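Cell surface protein (Putative S-layer protein) (Clostridioides difficile R20291, PDB 5NJL) is a putative S-layer protein of the cell wall that shows cell adhesion in vitro and probably acts as an adhesin, built as an extended three-domain molecule. Local coordinates at residues Val18-Arg22 with Ile57-Glu61; Lys71-Ile77 with Leu206-Lys212; Ile77-Ile83 with Ile201-Leu206; Val91-Glu96 with Val195-Ile201. Residue numbers count along the deposited sequence, not the author numbering.

Interaction 1: residues Val18-Arg22 with Ile57-Glu61; sequences VSKVR and IDELE. With SO4 (sulfate ion), chain B.
I57 is the centre of this helix-helix contact. Its CB points at helix 14-25, and with chi1 t and chi2 p its CD1 settles 3.7 Å from V21 CG1, 3.7 Å from the backbone N of R22 and 3.9 Å from V18 O. V18 and V21, both t, and L60 (t, p) complete the apolar patch: L60 CD2 lies 4.3 Å from V21 CG1 and 4.4 Å from V18 CG2. Both segments are helical, with R22 N to V18 O at 2.9 Å and E61 N to I57 O at 3.0 Å. Their axes run antiparallel at 162° and come within 10.2 Å; R22 lies opposite I57 (CA-CA 5.7 Å) and V18 opposite E61 (7.0 Å). Toward solvent, V18 CG1 touches E61 CG at 3.7 Å, and a salt bridge joins R22 NH1 to E61 OE2 at 3.5 Å. A sulfate, probably from the crystallisation liquor, accepts a very short 2.4 Å hydrogen bond at O1 from S19 OG, with R22 NH2 3.0 Å from O1. The arrangement is an antiparallel helix pair laid on a beta-sheet: V21 reaches I42 and I77, L60 reaches V44, I54 and V75, on strands 40-45, 52-54 and 72-79.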
# COMPACT_ATOMS: atom_id res chain seq x y z
N VAL A 18 -11.67 16.23 -1.60
CA VAL A 18 -11.43 16.80 -2.93
C VAL A 18 -10.11 17.53 -3.00
O VAL A 18 -9.35 17.33 -3.94
CB VAL A 18 -12.59 17.70 -3.39
CG1 VAL A 18 -12.21 18.57 -4.58
CG2 VAL A 18 -13.79 16.82 -3.70
N SER A 19 -9.83 18.35 -1.99
CA SER A 19 -8.58 19.08 -1.94
C SER A 19 -7.37 18.16 -1.90
O SER A 19 -6.40 18.39 -2.64
CB SER A 19 -8.57 20.04 -0.76
OG SER A 19 -9.66 20.92 -0.90
N LYS A 20 -7.43 17.13 -1.07
CA LYS A 20 -6.32 16.17 -0.98
C LYS A 20 -6.15 15.34 -2.25
O LYS A 20 -5.03 15.18 -2.72
CB LYS A 20 -6.50 15.24 0.23
CG LYS A 20 -6.31 15.98 1.56
CD LYS A 20 -6.33 15.01 2.75
CE LYS A 20 -5.81 15.66 4.03
NZ LYS A 20 -6.89 16.40 4.74
N VAL A 21 -7.25 14.83 -2.80
CA VAL A 21 -7.18 14.01 -4.02
C VAL A 21 -6.73 14.85 -5.23
O VAL A 21 -6.01 14.35 -6.11
CB VAL A 21 -8.50 13.30 -4.28
CG1 VAL A 21 -8.47 12.53 -5.59
CG2 VAL A 21 -8.79 12.35 -3.15
N ARG A 22 -7.13 16.11 -5.28
CA ARG A 22 -6.66 17.01 -6.34
C ARG A 22 -5.13 17.06 -6.34
O ARG A 22 -4.49 16.94 -7.41
CB ARG A 22 -7.26 18.42 -6.22
CG ARG A 22 -6.71 19.45 -7.22
CD ARG A 22 -7.14 20.90 -6.94
NE ARG A 22 -8.59 21.12 -7.10
CZ ARG A 22 -9.45 21.42 -6.12
NH1 ARG A 22 -10.73 21.58 -6.39
NH2 ARG A 22 -9.06 21.57 -4.85
N ILE A 57 -9.81 15.12 -11.49
CA ILE A 57 -10.50 15.43 -10.23
C ILE A 57 -11.96 15.87 -10.40
O ILE A 57 -12.80 15.57 -9.55
CB ILE A 57 -9.68 16.46 -9.40
CG1 ILE A 57 -10.26 16.64 -7.99
CG2 ILE A 57 -9.54 17.80 -10.11
CD1 ILE A 57 -10.24 15.38 -7.14
N ASP A 58 -12.28 16.54 -11.51
CA ASP A 58 -13.66 16.94 -11.78
C ASP A 58 -14.61 15.76 -11.87
O ASP A 58 -15.78 15.89 -11.51
CB ASP A 58 -13.82 17.83 -13.03
CG ASP A 58 -15.28 18.26 -13.21
OD1 ASP A 58 -15.77 18.99 -12.32
OD2 ASP A 58 -15.94 17.81 -14.16
N GLU A 59 -14.13 14.59 -12.27
CA GLU A 59 -14.99 13.42 -12.28
C GLU A 59 -15.50 13.09 -10.87
O GLU A 59 -16.67 12.71 -10.71
CB GLU A 59 -14.30 12.20 -12.88
CG GLU A 59 -14.00 12.34 -14.36
CD GLU A 59 -13.30 11.11 -14.88
OE1 GLU A 59 -13.93 10.04 -14.92
OE2 GLU A 59 -12.12 11.23 -15.22
N LEU A 60 -14.62 13.23 -9.88
CA LEU A 60 -15.00 13.02 -8.48
C LEU A 60 -15.91 14.14 -7.99
O LEU A 60 -16.93 13.88 -7.35
CB LEU A 60 -13.77 12.90 -7.58
CG LEU A 60 -14.03 12.88 -6.07
CD1 LEU A 60 -14.85 11.66 -5.71
CD2 LEU A 60 -12.71 12.89 -5.33
N GLU A 61 -15.54 15.38 -8.26
CA GLU A 61 -16.37 16.53 -7.86
C GLU A 61 -17.79 16.44 -8.39
O GLU A 61 -18.74 16.66 -7.64
CB GLU A 61 -15.74 17.85 -8.26
CG GLU A 61 -14.49 18.15 -7.51
CD GLU A 61 -13.74 19.34 -8.08
OE1 GLU A 61 -13.03 19.20 -9.13
OE2 GLU A 61 -13.85 20.40 -7.45
S SO4 B . -7.81 23.84 -1.97
O1 SO4 B . -8.89 22.86 -2.14
O2 SO4 B . -8.20 25.07 -2.72
O3 SO4 B . -7.64 24.15 -0.53
O4 SO4 B . -6.52 23.30 -2.49

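Interaction 2: residues Lys71-Ile77 with Leu206-Lys212; sequences KELIVTI and LAEITIK
Strands 72-77 and 206-212 form an antiparallel ladder, with axes 4.6 Å apart at 161°. L73-I211, V75-I209 and I77-A207 are hydrogen-bonded pairs; E72-K212, I74-T210 and T76-E208 are non-hydrogen-bonded ones. I211 N to L73 O, V75 N to I209 O and I209 N to V75 O each span 2.8 Å, L73 N to I211 O 2.9 Å. At the other end L206 N (2.9 Å) and A207 N (3.3 Å) share I77 O, a classic beta bulge.

On the face of L73, V75 and I77 the small A207 leaves a hollow beside I77, whose CB stands 4.3 Å from A207 CB. I77, m and t, extends CD1 to 3.8 Å from I209 CD1, while I211 CD1 (m, t) fits against V75 CG2, also at 3.8 Å. On the other face I74 (m, m) folds CD1 to 3.1 Å from T210 OG1, and its CG2 lies 4.1 Å from E208 CG. E72 OE1 approaches K212 CE at 3.5 Å, but E72 pairs with K263 and K212 with E273.

These are central strands of a mixed sheet, flanked by 40-45 and 5-10. Helix 57-65 covers the L73 face through L60, L63 and V64; L48 and L51 cover I74.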
# COMPACT_ATOMS: atom_id res chain seq x y z
N LYS A 71 -27.47 8.62 0.17
CA LYS A 71 -26.70 7.81 -0.78
C LYS A 71 -25.22 7.94 -0.42
O LYS A 71 -24.82 8.79 0.40
CB LYS A 71 -26.92 8.26 -2.23
CG LYS A 71 -28.38 8.22 -2.69
CD LYS A 71 -28.94 6.82 -2.66
CE LYS A 71 -30.32 6.80 -3.30
NZ LYS A 71 -30.84 5.41 -3.32
N GLU A 72 -24.42 7.07 -1.02
CA GLU A 72 -22.99 7.07 -0.78
C GLU A 72 -22.16 6.76 -2.02
O GLU A 72 -22.66 6.23 -3.02
CB GLU A 72 -22.64 6.08 0.34
CG GLU A 72 -23.02 4.65 0.06
CD GLU A 72 -22.85 3.76 1.29
OE1 GLU A 72 -23.38 4.11 2.37
OE2 GLU A 72 -22.18 2.72 1.16
N LEU A 73 -20.88 7.08 -1.90
CA LEU A 73 -19.89 6.96 -2.97
C LEU A 73 -18.64 6.39 -2.31
O LEU A 73 -18.32 6.78 -1.18
CB LEU A 73 -19.61 8.36 -3.51
CG LEU A 73 -19.14 8.65 -4.92
CD1 LEU A 73 -20.04 7.97 -5.95
CD2 LEU A 73 -19.10 10.16 -5.13
N ILE A 74 -17.93 5.49 -2.99
CA ILE A 74 -16.68 4.92 -2.49
C ILE A 74 -15.54 5.48 -3.33
O ILE A 74 -15.66 5.48 -4.55
CB ILE A 74 -16.68 3.38 -2.61
CG1 ILE A 74 -17.89 2.75 -1.87
CG2 ILE A 74 -15.39 2.78 -2.06
CD1 ILE A 74 -17.82 2.88 -0.37
N VAL A 75 -14.49 5.97 -2.69
CA VAL A 75 -13.28 6.44 -3.39
C VAL A 75 -12.10 5.58 -2.90
O VAL A 75 -11.87 5.50 -1.69
CB VAL A 75 -12.98 7.92 -3.08
CG1 VAL A 75 -11.72 8.40 -3.77
CG2 VAL A 75 -14.17 8.81 -3.45
N THR A 76 -11.37 4.94 -3.82
CA THR A 76 -10.11 4.25 -3.46
C THR A 76 -8.89 4.97 -4.02
O THR A 76 -8.95 5.52 -5.12
CB THR A 76 -10.11 2.77 -3.86
OG1 THR A 76 -10.06 2.63 -5.28
CG2 THR A 76 -11.37 2.08 -3.33
N ILE A 77 -7.85 5.06 -3.21
CA ILE A 77 -6.60 5.73 -3.55
C ILE A 77 -5.53 4.64 -3.54
O ILE A 77 -5.28 4.01 -2.50
CB ILE A 77 -6.28 6.81 -2.52
CG1 ILE A 77 -7.44 7.83 -2.44
CG2 ILE A 77 -4.94 7.49 -2.81
CD1 ILE A 77 -7.18 8.95 -1.45
N LEU A 206 -3.77 2.62 -0.51
CA LEU A 206 -3.60 3.53 0.61
C LEU A 206 -4.88 3.79 1.38
O LEU A 206 -4.84 3.99 2.59
CB LEU A 206 -3.03 4.85 0.12
CG LEU A 206 -1.60 4.78 -0.44
CD1 LEU A 206 -1.24 6.14 -1.01
CD2 LEU A 206 -0.62 4.36 0.66
N ALA A 207 -6.01 3.85 0.68
CA ALA A 207 -7.26 4.25 1.34
C ALA A 207 -8.49 3.80 0.61
O ALA A 207 -8.48 3.58 -0.59
CB ALA A 207 -7.30 5.76 1.55
N GLU A 208 -9.56 3.64 1.39
CA GLU A 208 -10.91 3.42 0.87
C GLU A 208 -11.76 4.39 1.70
O GLU A 208 -11.83 4.25 2.93
CB GLU A 208 -11.29 1.97 1.10
CG GLU A 208 -12.71 1.55 0.75
CD GLU A 208 -13.09 0.24 1.46
OE1 GLU A 208 -12.41 -0.80 1.22
OE2 GLU A 208 -14.05 0.26 2.28
N ILE A 209 -12.33 5.41 1.05
CA ILE A 209 -13.10 6.43 1.75
C ILE A 209 -14.54 6.30 1.29
O ILE A 209 -14.81 6.36 0.09
CB ILE A 209 -12.59 7.85 1.49
CG1 ILE A 209 -11.11 7.97 1.86
CG2 ILE A 209 -13.41 8.89 2.25
CD1 ILE A 209 -10.21 7.98 0.64
N THR A 210 -15.46 6.12 2.25
CA THR A 210 -16.90 6.05 1.96
C THR A 210 -17.49 7.42 2.27
O THR A 210 -17.35 7.91 3.38
CB THR A 210 -17.59 4.96 2.80
OG1 THR A 210 -16.95 3.71 2.53
CG2 THR A 210 -19.08 4.84 2.43
N ILE A 211 -18.11 8.04 1.27
CA ILE A 211 -18.69 9.36 1.41
C ILE A 211 -20.20 9.14 1.51
O ILE A 211 -20.78 8.53 0.64
CB ILE A 211 -18.39 10.27 0.21
CG1 ILE A 211 -16.88 10.36 -0.05
CG2 ILE A 211 -18.93 11.67 0.47
CD1 ILE A 211 -16.57 10.95 -1.42
N LYS A 212 -20.80 9.64 2.58
CA LYS A 212 -22.22 9.42 2.84
C LYS A 212 -22.90 10.76 2.95
O LYS A 212 -22.47 11.61 3.73
CB LYS A 212 -22.41 8.64 4.13
CG LYS A 212 -21.91 7.21 4.03
CD LYS A 212 -22.08 6.44 5.34
CE LYS A 212 -21.51 5.04 5.22
NZ LYS A 212 -21.88 4.15 6.35

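Interaction 3: residues Ile77-Ile83 with Ile201-Leu206; sequences ITDKGHI and IDDVQL. With SO4 (sulfate ion), chain F; SO4 (sulfate ion), chain C.
The antiparallel pairing of 77-79 with 204-206, axes 4.6 Å apart at 146°, gives way to irregular backbone. T78-Q205 is a non-hydrogen-bonded pair and D79-V204 a hydrogen-bonded one: D79 N to V204 O is 2.9 Å, V204 N to D79 O 2.8 Å, and L206 N to I77 O 2.9 Å. K80 then turns the chain into G81 (phi/psi 104/113), where a CB would clash with I201 O; instead G81 CA packs 3.6 Å from I201 CG2.

D79, chi1 t, organises the turn. Its OD1 accepts from G81 N at 2.9 Å, an Asx turn, and from H82 ND1 at 2.7 Å, while D79 CB meets L206 CD1 at 3.9 Å. I201 (m, t) puts CD1 3.8 Å from I83 CG2. A water bridges K80 NZ (3.0 Å) and D203 OD1 (2.6 Å). Sulfates, probably from the crystallisation liquor, bind H82 NE2 and D203 N.

Here the two strands leave the sheet: strand 40-45 brings Y40 against D79, H82 and L206, helix 14-25 packs on I77, and I83 pairs with V91.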
# COMPACT_ATOMS: atom_id res chain seq x y z
N ILE A 77 -7.85 5.06 -3.21
CA ILE A 77 -6.60 5.73 -3.55
C ILE A 77 -5.53 4.64 -3.54
O ILE A 77 -5.28 4.01 -2.50
CB ILE A 77 -6.28 6.81 -2.52
CG1 ILE A 77 -7.44 7.83 -2.44
CG2 ILE A 77 -4.94 7.49 -2.81
CD1 ILE A 77 -7.18 8.95 -1.45
N THR A 78 -4.93 4.42 -4.70
CA THR A 78 -3.84 3.46 -4.89
C THR A 78 -2.56 4.21 -5.35
O THR A 78 -2.61 4.99 -6.29
CB THR A 78 -4.25 2.40 -5.91
OG1 THR A 78 -5.45 1.75 -5.47
CG2 THR A 78 -3.16 1.33 -6.07
N ASP A 79 -1.46 4.00 -4.64
CA ASP A 79 -0.11 4.36 -5.09
C ASP A 79 0.30 3.33 -6.13
O ASP A 79 0.37 2.13 -5.84
CB ASP A 79 0.80 4.40 -3.84
CG ASP A 79 2.25 4.71 -4.14
OD1 ASP A 79 2.66 4.94 -5.30
OD2 ASP A 79 3.01 4.76 -3.15
N LYS A 80 0.55 3.76 -7.36
CA LYS A 80 0.96 2.84 -8.41
C LYS A 80 2.43 2.35 -8.26
O LYS A 80 2.89 1.55 -9.08
CB LYS A 80 0.78 3.44 -9.80
CG LYS A 80 -0.67 3.72 -10.19
CD LYS A 80 -0.79 4.56 -11.47
CE LYS A 80 -0.60 3.78 -12.77
NZ LYS A 80 -1.51 2.62 -12.82
N GLY A 81 3.14 2.84 -7.24
CA GLY A 81 4.49 2.39 -6.92
C GLY A 81 5.47 3.44 -7.37
O GLY A 81 5.61 3.67 -8.58
N HIS A 82 6.13 4.07 -6.41
CA HIS A 82 7.14 5.08 -6.71
C HIS A 82 8.26 5.09 -5.70
O HIS A 82 8.12 4.60 -4.57
CB HIS A 82 6.49 6.46 -6.82
CG HIS A 82 5.96 7.00 -5.53
ND1 HIS A 82 4.82 6.51 -4.93
CD2 HIS A 82 6.41 7.99 -4.73
CE1 HIS A 82 4.60 7.18 -3.80
NE2 HIS A 82 5.56 8.08 -3.66
N ILE A 83 9.39 5.65 -6.10
CA ILE A 83 10.53 5.81 -5.20
C ILE A 83 11.36 6.95 -5.74
O ILE A 83 11.32 7.23 -6.93
CB ILE A 83 11.36 4.49 -5.13
CG1 ILE A 83 12.11 4.36 -3.80
CG2 ILE A 83 12.30 4.35 -6.31
CD1 ILE A 83 12.75 2.99 -3.62
N ILE A 201 7.64 -1.15 -9.52
CA ILE A 201 7.33 -1.12 -8.10
C ILE A 201 5.84 -1.48 -7.93
O ILE A 201 5.00 -1.02 -8.71
CB ILE A 201 7.62 0.25 -7.47
CG1 ILE A 201 9.12 0.60 -7.59
CG2 ILE A 201 7.20 0.28 -6.01
CD1 ILE A 201 9.42 2.06 -7.40
N ASP A 202 5.52 -2.32 -6.94
CA ASP A 202 4.16 -2.81 -6.78
C ASP A 202 3.24 -1.69 -6.29
O ASP A 202 3.66 -0.81 -5.50
CB ASP A 202 4.08 -3.95 -5.75
CG ASP A 202 4.77 -5.25 -6.21
OD1 ASP A 202 5.11 -5.40 -7.41
OD2 ASP A 202 4.95 -6.12 -5.35
N ASP A 203 1.97 -1.79 -6.70
CA ASP A 203 0.89 -0.96 -6.13
C ASP A 203 0.86 -1.07 -4.61
O ASP A 203 1.22 -2.10 -4.06
CB ASP A 203 -0.49 -1.42 -6.59
CG ASP A 203 -0.78 -1.10 -8.00
OD1 ASP A 203 0.03 -0.44 -8.70
OD2 ASP A 203 -1.87 -1.52 -8.44
N VAL A 204 0.43 0.00 -3.96
CA VAL A 204 0.12 0.01 -2.53
C VAL A 204 -1.25 0.69 -2.41
O VAL A 204 -1.39 1.86 -2.73
CB VAL A 204 1.15 0.82 -1.70
CG1 VAL A 204 0.82 0.72 -0.22
CG2 VAL A 204 2.60 0.38 -1.98
N GLN A 205 -2.27 -0.06 -2.00
CA GLN A 205 -3.57 0.53 -1.68
C GLN A 205 -3.46 1.34 -0.41
O GLN A 205 -3.06 0.84 0.63
CB GLN A 205 -4.62 -0.55 -1.55
CG GLN A 205 -4.98 -1.16 -2.90
CD GLN A 205 -4.97 -2.67 -2.88
OE1 GLN A 205 -5.98 -3.31 -2.57
NE2 GLN A 205 -3.81 -3.26 -3.20
N LEU A 206 -3.77 2.62 -0.51
CA LEU A 206 -3.60 3.53 0.61
C LEU A 206 -4.88 3.79 1.38
O LEU A 206 -4.84 3.99 2.59
CB LEU A 206 -3.03 4.85 0.12
CG LEU A 206 -1.60 4.78 -0.44
CD1 LEU A 206 -1.24 6.14 -1.01
CD2 LEU A 206 -0.62 4.36 0.66
S SO4 F . 1.48 -4.60 -9.18
O1 SO4 F . 2.50 -3.77 -9.88
O2 SO4 F . 0.34 -4.86 -10.11
O3 SO4 F . 0.99 -3.93 -7.96
O4 SO4 F . 2.08 -5.90 -8.78
S SO4 C . 5.94 10.04 -0.69
O1 SO4 C . 6.10 10.27 -2.14
O2 SO4 C . 4.94 10.98 -0.14
O3 SO4 C . 7.25 10.25 -0.01
O4 SO4 C . 5.49 8.63 -0.49
O HOH W 1 -0.75 0.33 -11.11

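Interaction 4: residues Val91-Glu96 with Val195-Ile201; sequences VAEATE and VAGAKNI. With SO4 (sulfate ion), chain G; SO4 (sulfate ion), chain P.
T95, K199 and I201 give up the most surface to this contact, and each marks a different part of it. T95 (chi1 m) turns OG1 to donate a 2.9 Å hydrogen bond to A196 O; the same OG1 is 3.6 Å from V195 CG2, and T95 CG2 lies 4.0 Å from A196 CB. K199 carries the pairing: A94 N to K199 O is 3.0 Å and K199 N to A94 O 2.9 Å, making A94-K199 an antiparallel hydrogen-bonded pair (CA-CA 5.4 Å) beside the non-hydrogen-bonded E93-N200 (4.3 Å). The aliphatic part of K199 (m, t, t, m) lies along E96, with K199 CD 3.7 Å from E96 CD. I201 closes the ladder, its N bonding A92 O at 3.0 Å, while its side chain (m, t) brings CD1 to 3.8 Å from V91 O and 4.2 Å from A94 CB.

One water links E96 N (2.9 Å) with G197 O (2.8 Å), continuing the association beyond the direct bonds. Sulfates, probably from the crystallisation liquor, accept from G197 N (O4, 2.7 Å) and N200 N (O3, 2.7 Å).

The result is a two-stranded antiparallel ribbon, 93-94 with 199-200, largely at the surface. I83 of strand 83-84 packs on V91, A94 and I201, E93 hydrogen-bonds S33, and K163 pairs with the backbone of both E96 and A196.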
# COMPACT_ATOMS: atom_id res chain seq x y z
N VAL A 91 10.45 7.89 -9.58
CA VAL A 91 10.36 6.91 -10.64
C VAL A 91 9.46 5.72 -10.27
O VAL A 91 9.17 5.49 -9.09
CB VAL A 91 11.75 6.42 -11.08
CG1 VAL A 91 12.61 7.61 -11.49
CG2 VAL A 91 12.45 5.64 -9.97
N ALA A 92 9.05 4.99 -11.30
CA ALA A 92 8.08 3.90 -11.20
C ALA A 92 8.70 2.52 -11.03
O ALA A 92 8.01 1.55 -10.71
CB ALA A 92 7.22 3.89 -12.46
N GLU A 93 10.00 2.44 -11.29
CA GLU A 93 10.71 1.17 -11.29
C GLU A 93 12.01 1.33 -10.49
O GLU A 93 12.57 2.44 -10.35
CB GLU A 93 10.92 0.66 -12.73
CG GLU A 93 11.71 1.58 -13.63
CD GLU A 93 10.90 2.80 -14.12
OE1 GLU A 93 9.81 2.57 -14.69
OE2 GLU A 93 11.36 3.95 -13.92
N ALA A 94 12.44 0.22 -9.90
CA ALA A 94 13.64 0.19 -9.06
C ALA A 94 14.10 -1.25 -8.83
O ALA A 94 13.30 -2.20 -8.94
CB ALA A 94 13.38 0.83 -7.72
N THR A 95 15.39 -1.40 -8.52
CA THR A 95 15.92 -2.69 -8.09
C THR A 95 15.27 -3.08 -6.78
O THR A 95 15.17 -2.26 -5.86
CB THR A 95 17.44 -2.64 -7.88
OG1 THR A 95 18.03 -2.15 -9.08
CG2 THR A 95 17.99 -4.05 -7.54
N GLU A 96 14.80 -4.31 -6.69
CA GLU A 96 14.22 -4.80 -5.46
C GLU A 96 15.28 -4.86 -4.36
O GLU A 96 16.47 -5.02 -4.63
CB GLU A 96 13.54 -6.17 -5.70
CG GLU A 96 12.24 -5.95 -6.50
CD GLU A 96 11.37 -7.18 -6.72
OE1 GLU A 96 11.88 -8.31 -6.71
OE2 GLU A 96 10.16 -6.97 -6.99
N VAL A 195 23.99 -3.62 -9.49
CA VAL A 195 22.69 -4.08 -8.99
C VAL A 195 21.91 -4.89 -10.03
O VAL A 195 22.17 -4.86 -11.23
CB VAL A 195 21.86 -2.90 -8.45
CG1 VAL A 195 22.57 -2.29 -7.27
CG2 VAL A 195 21.59 -1.85 -9.53
N ALA A 196 20.91 -5.61 -9.54
CA ALA A 196 20.02 -6.37 -10.39
C ALA A 196 19.14 -5.38 -11.17
O ALA A 196 19.11 -4.17 -10.89
CB ALA A 196 19.19 -7.34 -9.56
N GLY A 197 18.46 -5.90 -12.18
CA GLY A 197 17.64 -5.07 -13.07
C GLY A 197 16.47 -4.47 -12.31
O GLY A 197 15.99 -5.06 -11.33
N ALA A 198 16.08 -3.28 -12.72
CA ALA A 198 14.93 -2.59 -12.11
C ALA A 198 13.65 -3.33 -12.46
O ALA A 198 13.54 -3.95 -13.51
CB ALA A 198 14.85 -1.15 -12.56
N LYS A 199 12.71 -3.33 -11.52
CA LYS A 199 11.42 -3.96 -11.71
C LYS A 199 10.35 -2.94 -11.38
O LYS A 199 10.58 -2.04 -10.58
CB LYS A 199 11.27 -5.15 -10.78
CG LYS A 199 12.15 -6.35 -11.16
CD LYS A 199 11.70 -7.60 -10.41
CE LYS A 199 12.61 -8.80 -10.63
NZ LYS A 199 12.84 -9.07 -12.09
N ASN A 200 9.18 -3.10 -11.96
CA ASN A 200 8.04 -2.23 -11.67
C ASN A 200 7.72 -2.30 -10.19
O ASN A 200 7.58 -3.39 -9.64
CB ASN A 200 6.83 -2.66 -12.53
CG ASN A 200 5.70 -1.64 -12.50
OD1 ASN A 200 5.94 -0.43 -12.46
ND2 ASN A 200 4.48 -2.12 -12.54
N ILE A 201 7.64 -1.15 -9.52
CA ILE A 201 7.33 -1.12 -8.10
C ILE A 201 5.84 -1.48 -7.93
O ILE A 201 5.00 -1.02 -8.71
CB ILE A 201 7.62 0.25 -7.47
CG1 ILE A 201 9.12 0.60 -7.59
CG2 ILE A 201 7.20 0.28 -6.01
CD1 ILE A 201 9.42 2.06 -7.40
S SO4 G . 8.62 -6.08 -13.99
O1 SO4 G . 7.28 -5.90 -14.60
O2 SO4 G . 9.60 -5.25 -14.74
O3 SO4 G . 8.55 -5.67 -12.58
O4 SO4 G . 9.02 -7.51 -14.06
S SO4 P . 18.32 -8.97 -14.04
O1 SO4 P . 17.35 -9.76 -13.25
O2 SO4 P . 17.62 -7.94 -14.85
O3 SO4 P . 19.04 -9.87 -14.98
O4 SO4 P . 19.29 -8.33 -13.12
O HOH W 2 15.34 -6.10 -8.86
O HOH W 3 9.10 -4.51 -7.64

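From the N terminus, interaction 1 closes first, joining helix 14-25 to helix 57-65 before the other three open. Strand 72-79 then begins interaction 2 and continues into interaction 3, which shares I77 and L206 with it; both await the return of the chain along 201-212. Interaction 4 is the innermost of three concentric closures, 4 within 3 within 2, and about a hundred residues, including strands 126-133, 138-145 and 152-158, lie between its segments. Packing of L60 on V75 and V21 on I77 ties the helix pair to the sheet. I201, common to interactions 3 and 4, and the probable I83 O to V91 N hydrogen bond join the sheet's end to the surface ribbon.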